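Local coordinates for GrpU microcompartment shell protein (Pectobacterium wasabiae, PDB 4OLP) that probably forms part of the shell of a glycyl-radical type bacterial microcompartment and can bind an iron-sulfur cluster, consistent with a role in electron transport, at residues M41-V44 against P45-Y48; Y48-A51 against D52-S55; A83-N86 against E87-I91. All coordinates share one frame; numbering follows the deposited sequence.

Contacts 1 and 2 follow one another along a strand-to-helix passage: residues 41-48 carry the chain from strand 36-42 into helix 44-56, and residues 48-55 continue that helix, Tyr48 belonging to both. Their centres lie about 9 Å apart, and both touch the same neighbouring subunit. Contact 3 is in helix 82-92, its centre about 13 Å from that of contact 2 and about 16 Å from that of contact 1. Contacts 2 and 3 meet where Tyr50 OH packs 4.1 Å from Ile91 O, whereas contacts 1 and 3 stay about 7 Å apart at their nearest atoms. All three lie in the BMC domain of this ligand-free structure, in which no iron-sulfur cluster is present.

Contact 1 of 3, residues M41-V44 against P45-Y48; sequences MLPV and PDLY
Leu42 and Asp46 are brought together by matching first torsions: each holds CG beside its own backbone N, with chi1 -72° in Leu42 and -78° in Asp46. Leu42 CD2 thereby comes to 4.0 Å from Asp46 CB, the two side chains crossing at about a right angle. The other branch meets the next residue, Leu42 CD1 lying 4.0 Å from Leu47 CA. Pro43 crosses Asp46 at a slant, its CD 4.1 Å from Asp46 OD2. It occupies the N-cap position, and Pro43 O accepts the N-H of Leu47 at 2.9 Å. One residue on, Val44 O takes Tyr48 N at 3.2 Å in a nearly straight bond (169°). Val44 CG2 completes this side, touching Pro45 CD at 3.6 Å and Tyr48 CE2 at 4.0 Å. Pro45 has no N-H to give, and in the first turn of a helix the backbone nitrogens have no carbonyl of a preceding turn to bind, so a proline costs no helical bond. The remaining carboxylate oxygen, Asp46 OD1, makes a salt bridge to Arg4 of a neighbouring subunit. Within the chain, Leu42 bonds through its backbone to Thr74, and Leu42 and Leu47 both pack on Leu76, so the start of helix 44-56 lies against strand 74-80.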
loop_
_atom_site.group_PDB
_atom_site.type_symbol
_atom_site.label_atom_id
_atom_site.label_comp_id
_atom_site.label_asym_id
_atom_site.label_seq_id
_atom_site.Cartn_x
_atom_site.Cartn_y
_atom_site.Cartn_z
ATOM N N MET B 41 -16.693 6.463 3.520
ATOM C CA MET B 41 -15.279 6.537 3.135
ATOM C C MET B 41 -14.905 7.959 2.769
ATOM O O MET B 41 -15.542 8.578 1.915
ATOM C CB MET B 41 -14.987 5.568 2.013
ATOM C CG MET B 41 -14.817 4.168 2.547
ATOM S SD MET B 41 -14.057 3.033 1.381
ATOM C CE MET B 41 -15.126 3.230 -0.046
ATOM N N LEU B 42 -13.901 8.488 3.456
ATOM C CA LEU B 42 -13.565 9.910 3.362
ATOM C C LEU B 42 -12.075 10.108 3.219
ATOM O O LEU B 42 -11.302 9.309 3.770
ATOM C CB LEU B 42 -14.001 10.631 4.623
ATOM C CG LEU B 42 -15.497 10.837 4.827
ATOM C CD1 LEU B 42 -15.797 11.257 6.265
ATOM C CD2 LEU B 42 -16.029 11.871 3.849
ATOM N N PRO B 43 -11.663 11.178 2.488
ATOM C CA PRO B 43 -10.258 11.593 2.540
ATOM C C PRO B 43 -9.924 12.049 3.955
ATOM O O PRO B 43 -10.834 12.398 4.724
ATOM C CB PRO B 43 -10.180 12.775 1.552
ATOM C CG PRO B 43 -11.456 12.773 0.786
ATOM C CD PRO B 43 -12.471 12.090 1.650
ATOM N N VAL B 44 -8.651 12.056 4.319
ATOM C CA VAL B 44 -8.357 12.200 5.744
ATOM C C VAL B 44 -8.703 13.595 6.290
ATOM O O VAL B 44 -9.160 13.682 7.420
ATOM C CB VAL B 44 -6.945 11.687 6.187
ATOM C CG1 VAL B 44 -6.304 10.803 5.122
ATOM C CG2 VAL B 44 -6.018 12.822 6.627
ATOM N N PRO B 45 -8.529 14.669 5.503
ATOM C CA PRO B 45 -8.939 15.956 6.093
ATOM C C PRO B 45 -10.420 15.990 6.468
ATOM O O PRO B 45 -10.770 16.385 7.583
ATOM C CB PRO B 45 -8.629 16.962 4.979
ATOM C CG PRO B 45 -7.477 16.361 4.274
ATOM C CD PRO B 45 -7.751 14.869 4.268
ATOM N N ASP B 46 -11.267 15.507 5.562
ATOM C CA ASP B 46 -12.705 15.394 5.822
ATOM C C ASP B 46 -12.977 14.494 7.024
ATOM O O ASP B 46 -13.844 14.796 7.840
ATOM C CB ASP B 46 -13.432 14.819 4.603
ATOM C CG ASP B 46 -13.665 15.851 3.491
ATOM O OD1 ASP B 46 -13.051 16.942 3.507
ATOM O OD2 ASP B 46 -14.456 15.538 2.573
ATOM N N LEU B 47 -12.219 13.397 7.125
ATOM C CA LEU B 47 -12.429 12.408 8.168
ATOM C C LEU B 47 -12.366 13.052 9.550
ATOM O O LEU B 47 -13.297 12.947 10.354
ATOM C CB LEU B 47 -11.393 11.308 8.085
ATOM C CG LEU B 47 -11.646 10.183 9.096
ATOM C CD1 LEU B 47 -12.181 8.972 8.369
ATOM C CD2 LEU B 47 -10.394 9.802 9.874
ATOM N N TYR B 48 -11.273 13.749 9.816
ATOM C CA TYR B 48 -11.087 14.382 11.105
ATOM C C TYR B 48 -11.985 15.586 11.282
ATOM O O TYR B 48 -12.401 15.880 12.405
ATOM C CB TYR B 48 -9.643 14.786 11.289
ATOM C CG TYR B 48 -8.766 13.587 11.352
ATOM C CD1 TYR B 48 -8.940 12.648 12.347
ATOM C CD2 TYR B 48 -7.778 13.371 10.408
ATOM C CE1 TYR B 48 -8.143 11.533 12.423
ATOM C CE2 TYR B 48 -6.974 12.252 10.470
ATOM C CZ TYR B 48 -7.162 11.343 11.486
ATOM O OH TYR B 48 -6.377 10.230 11.585
#

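Contact 2 of 3, residues Y48-A51 against D52-S55; sequences YFYA and DQAS
Gln53 meets the rings of Phe49 and Tyr50 obliquely, its NE2 lying 4.2 Å from Phe49 CE2 and its CG 4.3 Å from Tyr50 CD1. The rings are themselves turned against each other: Phe49 CD2 stands 3.8 Å above one face of Tyr50, over the ring centre, while Tyr50 CE1 lies in the plane of Phe49 at its edge. Chi1 of Gln53 (-73°) sets CG beside the backbone N and near Tyr50, and the bend at chi2 (-67°) then turns the amide toward Phe49. The backbone supporting this is regular alpha helix, four successive i to i+4 bonds running from Asp52 N to Tyr48 O (3.0 Å) through to Ser55 N to Ala51 O. Ser55 OG, set between its backbone N and carbonyl carbon (chi1 74°), donates to Asp52 O at 2.7 Å, a side-chain bond added to the helical set. Asp52 divides its carboxylate: OD1 accepts from Thr13 OG1 and Thr10 N of a neighbouring subunit, and OD2 forms a salt bridge with Lys56 one turn on. Ser55 OG also bonds to Thr10 OG1 of that subunit, so this side of helix 44-56 lies in the subunit interface, while Ala51 and Ala54 face inward, both touching Val62 of strand 60-65, with Ala54 also on Val60.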
loop_
_atom_site.group_PDB
_atom_site.type_symbol
_atom_site.label_atom_id
_atom_site.label_comp_id
_atom_site.label_asym_id
_atom_site.label_seq_id
_atom_site.Cartn_x
_atom_site.Cartn_y
_atom_site.Cartn_z
ATOM N N TYR B 48 -11.273 13.749 9.816
ATOM C CA TYR B 48 -11.087 14.382 11.105
ATOM C C TYR B 48 -11.985 15.586 11.282
ATOM O O TYR B 48 -12.401 15.880 12.405
ATOM C CB TYR B 48 -9.643 14.786 11.289
ATOM C CG TYR B 48 -8.766 13.587 11.352
ATOM C CD1 TYR B 48 -8.940 12.648 12.347
ATOM C CD2 TYR B 48 -7.778 13.371 10.408
ATOM C CE1 TYR B 48 -8.143 11.533 12.423
ATOM C CE2 TYR B 48 -6.974 12.252 10.470
ATOM C CZ TYR B 48 -7.162 11.343 11.486
ATOM O OH TYR B 48 -6.377 10.230 11.585
ATOM N N PHE B 49 -12.300 16.275 10.187
ATOM C CA PHE B 49 -13.243 17.391 10.263
ATOM C C PHE B 49 -14.602 16.891 10.729
ATOM O O PHE B 49 -15.154 17.387 11.712
ATOM C CB PHE B 49 -13.373 18.129 8.929
ATOM C CG PHE B 49 -14.340 19.267 8.987
ATOM C CD1 PHE B 49 -13.991 20.466 9.603
ATOM C CD2 PHE B 49 -15.621 19.129 8.478
ATOM C CE1 PHE B 49 -14.904 21.514 9.687
ATOM C CE2 PHE B 49 -16.531 20.177 8.557
ATOM C CZ PHE B 49 -16.171 21.367 9.161
ATOM N N TYR B 50 -15.103 15.874 10.050
ATOM C CA TYR B 50 -16.407 15.350 10.388
ATOM C C TYR B 50 -16.425 14.556 11.693
ATOM O O TYR B 50 -17.437 14.570 12.379
ATOM C CB TYR B 50 -16.993 14.567 9.208
ATOM C CG TYR B 50 -17.462 15.482 8.091
ATOM C CD1 TYR B 50 -18.480 16.402 8.306
ATOM C CD2 TYR B 50 -16.865 15.436 6.832
ATOM C CE1 TYR B 50 -18.891 17.244 7.285
ATOM C CE2 TYR B 50 -17.265 16.273 5.812
ATOM C CZ TYR B 50 -18.280 17.179 6.038
ATOM O OH TYR B 50 -18.685 18.008 5.002
ATOM N N ALA B 51 -15.316 13.905 12.057
ATOM C CA ALA B 51 -15.223 13.214 13.360
ATOM C C ALA B 51 -15.362 14.195 14.505
ATOM O O ALA B 51 -16.121 14.006 15.452
ATOM C CB ALA B 51 -13.902 12.495 13.501
ATOM N N ASP B 52 -14.643 15.291 14.364
ATOM C CA ASP B 52 -14.602 16.309 15.372
ATOM C C ASP B 52 -16.025 16.843 15.598
ATOM O O ASP B 52 -16.457 17.017 16.743
ATOM C CB ASP B 52 -13.661 17.414 14.913
ATOM C CG ASP B 52 -13.696 18.614 15.817
ATOM O OD1 ASP B 52 -13.087 18.536 16.900
ATOM O OD2 ASP B 52 -14.336 19.628 15.434
ATOM N N GLN B 53 -16.732 17.095 14.495
ATOM C CA GLN B 53 -18.130 17.495 14.525
ATOM C C GLN B 53 -18.913 16.512 15.388
ATOM O O GLN B 53 -19.530 16.868 16.402
ATOM C CB GLN B 53 -18.691 17.407 13.060
ATOM C CG GLN B 53 -18.258 18.454 12.039
ATOM C CD GLN B 53 -18.782 19.808 12.395
ATOM O OE1 GLN B 53 -18.495 20.319 13.474
ATOM N NE2 GLN B 53 -19.578 20.398 11.500
ATOM N N ALA B 54 -18.834 15.252 14.995
ATOM C CA ALA B 54 -19.546 14.182 15.667
ATOM C C ALA B 54 -19.166 14.030 17.127
ATOM O O ALA B 54 -20.015 13.693 17.962
ATOM C CB ALA B 54 -19.281 12.873 14.966
ATOM N N SER B 55 -17.891 14.244 17.435
ATOM C CA SER B 55 -17.450 14.127 18.812
ATOM C C SER B 55 -18.065 15.239 19.652
ATOM O O SER B 55 -18.318 15.045 20.843
ATOM C CB SER B 55 -15.935 14.162 18.893
ATOM O OG SER B 55 -15.461 15.465 18.673
#

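Contact 3 of 3, residues A83-N86 against E87-I91; sequences AAVN and EAMRI
Helix 82-92, the last helix of the modelled chain, carries this contact as a run of regular i to i+4 pairs, of which Val85 with Met89 forms the inward-facing one. Val85 CG1 and Met89 CG approach to 4.4 Å, a loose apolar touch between side chains one turn apart. In Met89, chi1 (-60°) sets CG beside the backbone N and back over the Val85 turn; the chain then bends at chi2 and chi3, and its end leads away from that turn. The carbonyl of Val85 receives Met89 N at 3.0 Å with an N-H...O angle of 165°. Flanking bonds continue the ladder: Glu87 N to Ala83 O at 2.8 Å, Ala88 N to Ala84 O at 2.9 Å and Arg90 N to Asn86 O at 3.0 Å. Ala83, Glu87 and Arg90 belong to the exposed side, where Glu87 runs out extended beyond CG and touches the preceding turn through CB. Val85 and Met89 turn to the sheet: Met89 packs on Lys3 and Ile5 of strand 3-7 and on Ile40 of strand 36-42, and Val85 reaches Ala36, with Asn86, at the border of the exposed side, also on Ile5.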
loop_
_atom_site.group_PDB
_atom_site.type_symbol
_atom_site.label_atom_id
_atom_site.label_comp_id
_atom_site.label_asym_id
_atom_site.label_seq_id
_atom_site.Cartn_x
_atom_site.Cartn_y
_atom_site.Cartn_z
ATOM N N ALA B 83 -31.751 8.729 14.427
ATOM C CA ALA B 83 -31.921 10.115 13.994
ATOM C C ALA B 83 -30.581 10.803 13.801
ATOM O O ALA B 83 -30.308 11.373 12.735
ATOM C CB ALA B 83 -32.746 10.883 15.011
ATOM N N ALA B 84 -29.743 10.686 14.827
ATOM C CA ALA B 84 -28.431 11.313 14.852
ATOM C C ALA B 84 -27.524 10.789 13.730
ATOM O O ALA B 84 -26.878 11.568 13.021
ATOM C CB ALA B 84 -27.795 11.074 16.203
ATOM N N VAL B 85 -27.500 9.475 13.551
ATOM C CA VAL B 85 -26.643 8.885 12.536
ATOM C C VAL B 85 -27.078 9.392 11.170
ATOM O O VAL B 85 -26.248 9.829 10.378
ATOM C CB VAL B 85 -26.679 7.345 12.576
ATOM C CG1 VAL B 85 -25.944 6.752 11.383
ATOM C CG2 VAL B 85 -26.061 6.847 13.872
ATOM N N ASN B 86 -28.382 9.353 10.914
ATOM C CA ASN B 86 -28.943 9.840 9.655
ATOM C C ASN B 86 -28.671 11.296 9.415
ATOM O O ASN B 86 -28.307 11.692 8.306
ATOM C CB ASN B 86 -30.442 9.648 9.618
ATOM C CG ASN B 86 -30.826 8.223 9.353
ATOM O OD1 ASN B 86 -30.282 7.567 8.462
ATOM N ND2 ASN B 86 -31.781 7.740 10.107
ATOM N N GLU B 87 -28.847 12.099 10.449
ATOM C CA GLU B 87 -28.514 13.480 10.331
ATOM C C GLU B 87 -27.064 13.671 9.932
ATOM O O GLU B 87 -26.788 14.504 9.089
ATOM C CB GLU B 87 -28.752 14.195 11.627
ATOM C CG GLU B 87 -28.410 15.671 11.497
ATOM C CD GLU B 87 -28.650 16.506 12.743
ATOM O OE1 GLU B 87 -28.859 15.983 13.862
ATOM O OE2 GLU B 87 -28.608 17.732 12.587
ATOM N N ALA B 88 -26.151 12.915 10.554
ATOM C CA ALA B 88 -24.727 13.077 10.327
ATOM C C ALA B 88 -24.378 12.724 8.894
ATOM O O ALA B 88 -23.669 13.466 8.237
ATOM C CB ALA B 88 -23.940 12.217 11.307
ATOM N N MET B 89 -24.907 11.611 8.399
ATOM C CA MET B 89 -24.637 11.165 7.023
ATOM C C MET B 89 -25.151 12.160 5.998
ATOM O O MET B 89 -24.545 12.346 4.941
ATOM C CB MET B 89 -25.278 9.805 6.746
ATOM C CG MET B 89 -24.783 8.693 7.645
ATOM S SD MET B 89 -23.012 8.437 7.594
ATOM C CE MET B 89 -22.904 7.281 6.232
ATOM N N ARG B 90 -26.270 12.794 6.328
ATOM C CA ARG B 90 -26.830 13.848 5.518
ATOM C C ARG B 90 -25.882 15.046 5.442
ATOM O O ARG B 90 -25.478 15.453 4.362
ATOM C CB ARG B 90 -28.146 14.316 6.117
ATOM C CG ARG B 90 -29.147 14.581 5.028
ATOM C CD ARG B 90 -30.151 15.622 5.449
ATOM N NE ARG B 90 -29.562 16.966 5.581
ATOM C CZ ARG B 90 -29.394 17.621 6.731
ATOM N NH1 ARG B 90 -29.768 17.081 7.892
ATOM N NH2 ARG B 90 -28.843 18.835 6.729
ATOM N N ILE B 91 -25.508 15.578 6.607
ATOM C CA ILE B 91 -24.571 16.696 6.718
ATOM C C ILE B 91 -23.284 16.439 5.944
ATOM O O ILE B 91 -22.688 17.359 5.393
ATOM C CB ILE B 91 -24.213 16.957 8.192
ATOM C CG1 ILE B 91 -25.440 17.482 8.945
ATOM C CG2 ILE B 91 -23.024 17.895 8.331
ATOM C CD1 ILE B 91 -25.166 18.275 10.209
#